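FMN-binding protein (Syntrophomonas wolfei subsp. wolfei, PDB 3IN6) is a flavoprotein that binds flavin mononucleotide between the two subunits of its dimer, probably with the split-barrel FMN-binding fold. Local coordinates at residues Arg16-Ala28 with Val84-Val98. Residues are numbered along the deposited sequence; the frame is centred on the assembly and turned at random.
Sequences RELLEKARSLINA and VLLTDNDKSKDGIRV. With FMN (flavin mononucleotide), chain E.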
loop_
_atom_site.group_PDB
_atom_site.type_symbol
_atom_site.label_atom_id
_atom_site.label_comp_id
_atom_site.label_asym_id
_atom_site.label_seq_id
_atom_site.Cartn_x
_atom_site.Cartn_y
_atom_site.Cartn_z
ATOM N N ARG A 16 13.349 -16.910 9.512
ATOM C CA ARG A 16 12.332 -17.536 10.361
ATOM C C ARG A 16 11.571 -16.491 11.171
ATOM O O ARG A 16 10.353 -16.592 11.356
ATOM C CB ARG A 16 12.959 -18.592 11.278
ATOM C CG ARG A 16 12.012 -19.270 12.247
ATOM C CD ARG A 16 10.744 -19.795 11.593
ATOM N NE ARG A 16 11.023 -20.690 10.483
ATOM C CZ ARG A 16 10.117 -21.115 9.613
ATOM N NH1 ARG A 16 8.840 -20.727 9.703
ATOM N NH2 ARG A 16 10.497 -21.926 8.634
ATOM N N GLU A 17 12.296 -15.494 11.656
ATOM C CA GLU A 17 11.704 -14.383 12.403
ATOM C C GLU A 17 10.693 -13.645 11.518
ATOM O O GLU A 17 9.588 -13.346 11.935
ATOM C CB GLU A 17 12.801 -13.386 12.776
ATOM C CG GLU A 17 13.853 -13.867 13.765
ATOM C CD GLU A 17 13.627 -13.329 15.148
ATOM O OE1 GLU A 17 12.485 -13.426 15.644
ATOM O OE2 GLU A 17 14.592 -12.800 15.734
ATOM N N LEU A 18 11.093 -13.353 10.286
ATOM C CA LEU A 18 10.222 -12.652 9.352
ATOM C C LEU A 18 8.991 -13.486 9.001
ATOM O O LEU A 18 7.871 -12.954 8.988
ATOM C CB LEU A 18 10.992 -12.272 8.099
ATOM C CG LEU A 18 12.020 -11.163 8.337
ATOM C CD1 LEU A 18 13.057 -11.121 7.209
ATOM C CD2 LEU A 18 11.303 -9.816 8.497
ATOM N N LEU A 19 9.193 -14.780 8.725
ATOM C CA LEU A 19 8.082 -15.685 8.416
ATOM C C LEU A 19 7.074 -15.739 9.575
ATOM O O LEU A 19 5.860 -15.739 9.356
ATOM C CB LEU A 19 8.594 -17.095 8.116
ATOM C CG LEU A 19 9.284 -17.307 6.757
ATOM C CD1 LEU A 19 10.179 -18.547 6.748
ATOM C CD2 LEU A 19 8.212 -17.362 5.676
ATOM N N GLU A 20 7.559 -15.799 10.802
ATOM C CA GLU A 20 6.626 -15.887 11.947
ATOM C C GLU A 20 5.871 -14.600 12.194
ATOM O O GLU A 20 4.668 -14.622 12.444
ATOM C CB GLU A 20 7.324 -16.396 13.186
ATOM C CG GLU A 20 7.848 -17.821 12.979
ATOM C CD GLU A 20 6.749 -18.767 12.529
ATOM O OE1 GLU A 20 5.715 -18.858 13.222
ATOM O OE2 GLU A 20 6.921 -19.419 11.487
ATOM N N LYS A 21 6.559 -13.475 12.094
ATOM C CA LYS A 21 5.909 -12.185 12.261
ATOM C C LYS A 21 4.850 -12.003 11.178
ATOM O O LYS A 21 3.758 -11.535 11.448
ATOM C CB LYS A 21 6.930 -11.065 12.182
ATOM C CG LYS A 21 6.401 -9.729 12.633
ATOM C CD LYS A 21 7.545 -8.746 12.672
ATOM C CE LYS A 21 7.191 -7.501 13.413
ATOM N NZ LYS A 21 8.368 -6.601 13.496
ATOM N N ALA A 22 5.182 -12.401 9.955
ATOM C CA ALA A 22 4.252 -12.314 8.840
ATOM C C ALA A 22 3.036 -13.211 9.084
ATOM O O ALA A 22 1.895 -12.780 8.893
ATOM C CB ALA A 22 4.957 -12.708 7.540
ATOM N N ARG A 23 3.294 -14.450 9.513
ATOM C CA ARG A 23 2.241 -15.432 9.792
ATOM C C ARG A 23 1.223 -14.840 10.736
ATOM O O ARG A 23 0.028 -14.874 10.456
ATOM C CB ARG A 23 2.802 -16.713 10.449
ATOM C CG ARG A 23 1.792 -17.847 10.536
ATOM C CD ARG A 23 2.346 -19.134 11.208
ATOM N NE ARG A 23 3.703 -19.381 10.798
ATOM C CZ ARG A 23 4.025 -19.794 9.574
ATOM N NH1 ARG A 23 3.073 -20.017 8.676
ATOM N NH2 ARG A 23 5.291 -19.976 9.260
ATOM N N SER A 24 1.702 -14.315 11.862
ATOM C CA SER A 24 0.814 -13.744 12.872
ATOM C C SER A 24 -0.021 -12.580 12.362
ATOM O O SER A 24 -1.240 -12.574 12.532
ATOM C CB SER A 24 1.603 -13.274 14.085
ATOM O OG SER A 24 2.066 -14.380 14.830
ATOM N N LEU A 25 0.638 -11.608 11.734
ATOM C CA LEU A 25 -0.045 -10.397 11.276
ATOM C C LEU A 25 -1.007 -10.666 10.113
ATOM O O LEU A 25 -2.080 -10.103 10.068
ATOM C CB LEU A 25 0.978 -9.309 10.922
ATOM C CG LEU A 25 1.773 -8.754 12.107
ATOM C CD1 LEU A 25 3.002 -7.992 11.663
ATOM C CD2 LEU A 25 0.875 -7.873 12.967
ATOM N N ILE A 26 -0.618 -11.508 9.159
ATOM C CA ILE A 26 -1.512 -11.830 8.061
ATOM C C ILE A 26 -2.747 -12.575 8.577
ATOM O O ILE A 26 -3.886 -12.160 8.339
ATOM C CB ILE A 26 -0.825 -12.672 6.968
ATOM C CG1 ILE A 26 0.219 -11.831 6.227
ATOM C CG2 ILE A 26 -1.855 -13.189 5.961
ATOM C CD1 ILE A 26 -0.379 -10.699 5.372
ATOM N N ASN A 27 -2.523 -13.650 9.322
ATOM C CA ASN A 27 -3.638 -14.470 9.766
ATOM C C ASN A 27 -4.583 -13.778 10.766
ATOM O O ASN A 27 -5.739 -14.187 10.888
ATOM C CB ASN A 27 -3.134 -15.818 10.283
ATOM C CG ASN A 27 -2.545 -16.679 9.183
ATOM O OD1 ASN A 27 -2.793 -16.454 7.980
ATOM N ND2 ASN A 27 -1.775 -17.686 9.581
ATOM N N ALA A 28 -4.113 -12.729 11.441
ATOM C CA ALA A 28 -4.983 -11.952 12.361
ATOM C C ALA A 28 -6.084 -11.197 11.597
ATOM O O ALA A 28 -7.127 -10.885 12.152
ATOM C CB ALA A 28 -4.158 -10.970 13.182
ATOM N N VAL A 84 0.774 -5.141 6.227
ATOM C CA VAL A 84 -0.040 -4.987 7.434
ATOM C C VAL A 84 0.705 -3.915 8.204
ATOM O O VAL A 84 1.949 -3.956 8.263
ATOM C CB VAL A 84 -0.092 -6.243 8.296
ATOM C CG1 VAL A 84 -0.801 -5.946 9.664
ATOM C CG2 VAL A 84 -0.765 -7.377 7.566
ATOM N N LEU A 85 -0.047 -3.006 8.836
ATOM C CA LEU A 85 0.514 -1.884 9.560
ATOM C C LEU A 85 -0.361 -1.585 10.779
ATOM O O LEU A 85 -1.520 -1.223 10.641
ATOM C CB LEU A 85 0.532 -0.655 8.654
ATOM C CG LEU A 85 1.279 0.572 9.166
ATOM C CD1 LEU A 85 2.756 0.252 9.320
ATOM C CD2 LEU A 85 1.080 1.743 8.213
ATOM N N LEU A 86 0.175 -1.783 11.962
ATOM C CA LEU A 86 -0.579 -1.482 13.169
ATOM C C LEU A 86 -0.087 -0.158 13.699
ATOM O O LEU A 86 1.120 0.083 13.754
ATOM C CB LEU A 86 -0.430 -2.597 14.209
ATOM C CG LEU A 86 -1.170 -3.894 13.849
ATOM C CD1 LEU A 86 -0.872 -5.015 14.819
ATOM C CD2 LEU A 86 -2.692 -3.675 13.736
ATOM N N THR A 87 -1.038 0.712 14.026
ATOM C CA THR A 87 -0.767 2.003 14.648
ATOM C C THR A 87 -1.856 2.207 15.716
ATOM O O THR A 87 -3.036 1.954 15.462
ATOM C CB THR A 87 -0.770 3.156 13.621
ATOM O OG1 THR A 87 -2.091 3.352 13.113
ATOM C CG2 THR A 87 0.168 2.850 12.453
ATOM N N ASP A 88 -1.464 2.629 16.912
ATOM C CA ASP A 88 -2.411 2.830 18.004
ATOM C C ASP A 88 -2.408 4.298 18.369
ATOM O O ASP A 88 -1.402 4.808 18.852
ATOM N N ASN A 89 -3.531 4.975 18.132
ATOM C CA ASN A 89 -3.650 6.406 18.422
ATOM C C ASN A 89 -2.513 7.186 17.764
ATOM O O ASN A 89 -1.840 7.989 18.410
ATOM N N ASP A 90 -2.315 6.928 16.475
ATOM C CA ASP A 90 -1.244 7.533 15.682
ATOM C C ASP A 90 0.108 7.357 16.377
ATOM O O ASP A 90 0.871 8.307 16.568
ATOM C CB ASP A 90 -1.528 9.007 15.364
ATOM C CG ASP A 90 -0.774 9.500 14.124
ATOM O OD1 ASP A 90 -0.824 8.816 13.073
ATOM O OD2 ASP A 90 -0.160 10.587 14.189
ATOM N N LYS A 91 0.361 6.120 16.787
ATOM C CA LYS A 91 1.627 5.718 17.375
ATOM C C LYS A 91 1.941 4.444 16.619
ATOM O O LYS A 91 1.061 3.602 16.453
ATOM C CB LYS A 91 1.487 5.419 18.867
ATOM C CG LYS A 91 2.816 5.250 19.601
ATOM C CD LYS A 91 3.511 6.585 19.872
ATOM C CE LYS A 91 2.843 7.370 20.995
ATOM N NZ LYS A 91 2.948 6.666 22.304
ATOM N N SER A 92 3.164 4.308 16.120
ATOM C CA SER A 92 3.531 3.100 15.384
ATOM C C SER A 92 3.584 1.927 16.360
ATOM O O SER A 92 4.144 2.058 17.460
ATOM C CB SER A 92 4.885 3.271 14.697
ATOM O OG SER A 92 5.312 2.052 14.119
ATOM N N LYS A 93 2.972 0.806 15.981
ATOM C CA LYS A 93 2.978 -0.407 16.809
ATOM C C LYS A 93 3.788 -1.524 16.197
ATOM O O LYS A 93 4.709 -2.028 16.836
ATOM C CB LYS A 93 1.556 -0.897 17.120
ATOM C CG LYS A 93 1.129 -0.719 18.584
ATOM C CD LYS A 93 1.261 0.693 19.098
ATOM C CE LYS A 93 1.170 0.698 20.610
ATOM N NZ LYS A 93 1.323 2.058 21.163
ATOM N N ASP A 94 3.452 -1.914 14.964
ATOM C CA ASP A 94 4.147 -3.008 14.297
ATOM C C ASP A 94 3.630 -3.180 12.866
ATOM O O ASP A 94 2.700 -2.504 12.447
ATOM C CB ASP A 94 3.908 -4.307 15.073
ATOM C CG ASP A 94 4.952 -5.360 14.788
ATOM O OD1 ASP A 94 6.152 -5.008 14.711
ATOM O OD2 ASP A 94 4.574 -6.546 14.669
ATOM N N GLY A 95 4.232 -4.084 12.108
ATOM C CA GLY A 95 3.776 -4.329 10.738
ATOM C C GLY A 95 4.705 -5.219 9.953
ATOM O O GLY A 95 5.735 -5.617 10.435
ATOM N N ILE A 96 4.350 -5.514 8.717
ATOM C CA ILE A 96 5.185 -6.380 7.881
ATOM C C ILE A 96 4.852 -6.116 6.429
ATOM O O ILE A 96 3.762 -5.595 6.113
ATOM C CB ILE A 96 4.884 -7.868 8.203
ATOM C CG1 ILE A 96 5.947 -8.832 7.636
ATOM C CG2 ILE A 96 3.445 -8.246 7.722
ATOM C CD1 ILE A 96 7.324 -8.776 8.322
ATOM N N ARG A 97 5.788 -6.464 5.547
ATOM C CA ARG A 97 5.573 -6.387 4.116
ATOM C C ARG A 97 5.835 -7.752 3.561
ATOM O O ARG A 97 6.913 -8.313 3.781
ATOM C CB ARG A 97 6.498 -5.387 3.451
ATOM C CG ARG A 97 6.117 -3.959 3.683
ATOM C CD ARG A 97 7.101 -2.997 3.024
ATOM N NE ARG A 97 8.453 -3.086 3.566
ATOM C CZ ARG A 97 9.471 -2.328 3.161
ATOM N NH1 ARG A 97 9.308 -1.410 2.213
ATOM N NH2 ARG A 97 10.667 -2.482 3.707
ATOM N N VAL A 98 4.844 -8.299 2.855
ATOM C CA VAL A 98 4.981 -9.599 2.240
ATOM C C VAL A 98 4.804 -9.475 0.722
ATOM O O VAL A 98 3.704 -9.181 0.240
ATOM C CB VAL A 98 3.938 -10.585 2.792
ATOM C CG1 VAL A 98 4.193 -11.954 2.252
ATOM C CG2 VAL A 98 3.927 -10.607 4.349
HETATM N N1 FMN E . 11.047 7.822 4.483
HETATM C C2 FMN E . 11.086 8.858 3.584
HETATM O O2 FMN E . 11.964 8.870 2.716
HETATM N N3 FMN E . 10.131 9.866 3.657
HETATM C C4 FMN E . 9.149 9.835 4.637
HETATM O O4 FMN E . 8.310 10.735 4.709
HETATM C C4A FMN E . 9.119 8.789 5.548
HETATM N N5 FMN E . 8.145 8.750 6.530
HETATM C C5A FMN E . 8.124 7.707 7.434
HETATM C C6 FMN E . 7.130 7.699 8.410
HETATM C C7 FMN E . 7.071 6.666 9.337
HETATM C C7M FMN E . 5.989 6.679 10.381
HETATM C C8 FMN E . 8.006 5.633 9.281
HETATM C C8M FMN E . 7.943 4.506 10.275
HETATM C C9 FMN E . 8.995 5.633 8.295
HETATM C C9A FMN E . 9.070 6.678 7.361
HETATM N N10 FMN E . 10.051 6.714 6.357
HETATM C C10 FMN E . 10.078 7.775 5.467
HETATM C "C1'" FMN E . 11.123 5.656 6.228
HETATM C "C2'" FMN E . 10.848 4.637 5.119
HETATM O "O2'" FMN E . 9.592 4.040 5.312
HETATM C "C3'" FMN E . 11.965 3.586 5.110
HETATM O "O3'" FMN E . 13.139 4.214 4.625
HETATM C "C4'" FMN E . 11.607 2.338 4.288
HETATM O "O4'" FMN E . 12.483 1.265 4.565
HETATM C "C5'" FMN E . 11.693 2.615 2.803
HETATM O "O5'" FMN E . 11.297 1.476 2.090
HETATM P P FMN E . 11.911 1.130 0.641
HETATM O O1P FMN E . 11.576 2.242 -0.323
HETATM O O2P FMN E . 11.271 -0.157 0.176
HETATM O O3P FMN E . 13.419 0.929 0.719
#
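Leu25 reaches down from the helix onto both strands of the hairpin, and its two methyls divide the work. CD2 meets Leu86 CD1 at 3.8 Å on strand 84-87, while CD1 lies over the backbone of the partner strand, 3.7 Å from Gly95 C, and against Ile96 CB. A side chain at Gly95 would point away from the helix and run into Val84 O on the neighbouring strand. With CG anti to the carbonyl carbon (chi1 -67°), the leucine fork straddles the two strands. One turn back, Ala22 is small enough to bring the helix close: its CB touches Ile96 CG1 and Val98 CG2, both at 4.0 Å. Ile96 sends CD1 on to Leu18 CD2, and Ile26 closes the other flank by setting CD1 against Val84 CG2 at 4.0 Å.

The segment 16-28 of helix 2-28 lies across one face of the antiparallel sheet, its axis at 104° to that of strand 92-98. A classic beta bulge sets two residues, Lys93 and Asp94, opposite the single Leu86. From the opposite face of the strand, Arg97 gives NH1 to FMN O2P (3.1 Å, 145° at the hydrogen), with the phosphorus in the guanidinium plane; Asn45 and Thr70 of the second subunit also bind this flavin.

The charged pair sits at the border of the apolar patch. Lys21, fully extended, brings NZ to Asp94 OD1 at 3.0 Å, a salt bridge whose hydrogen bond is weak. An asparagine in place of Asp94 would probably leave the lysine ammonium without its countercharge and its tip freer to swing. Away from the hairpin, the helix carries a salt-bridge network of Arg16, Glu20 and Arg23, tied to Asp57.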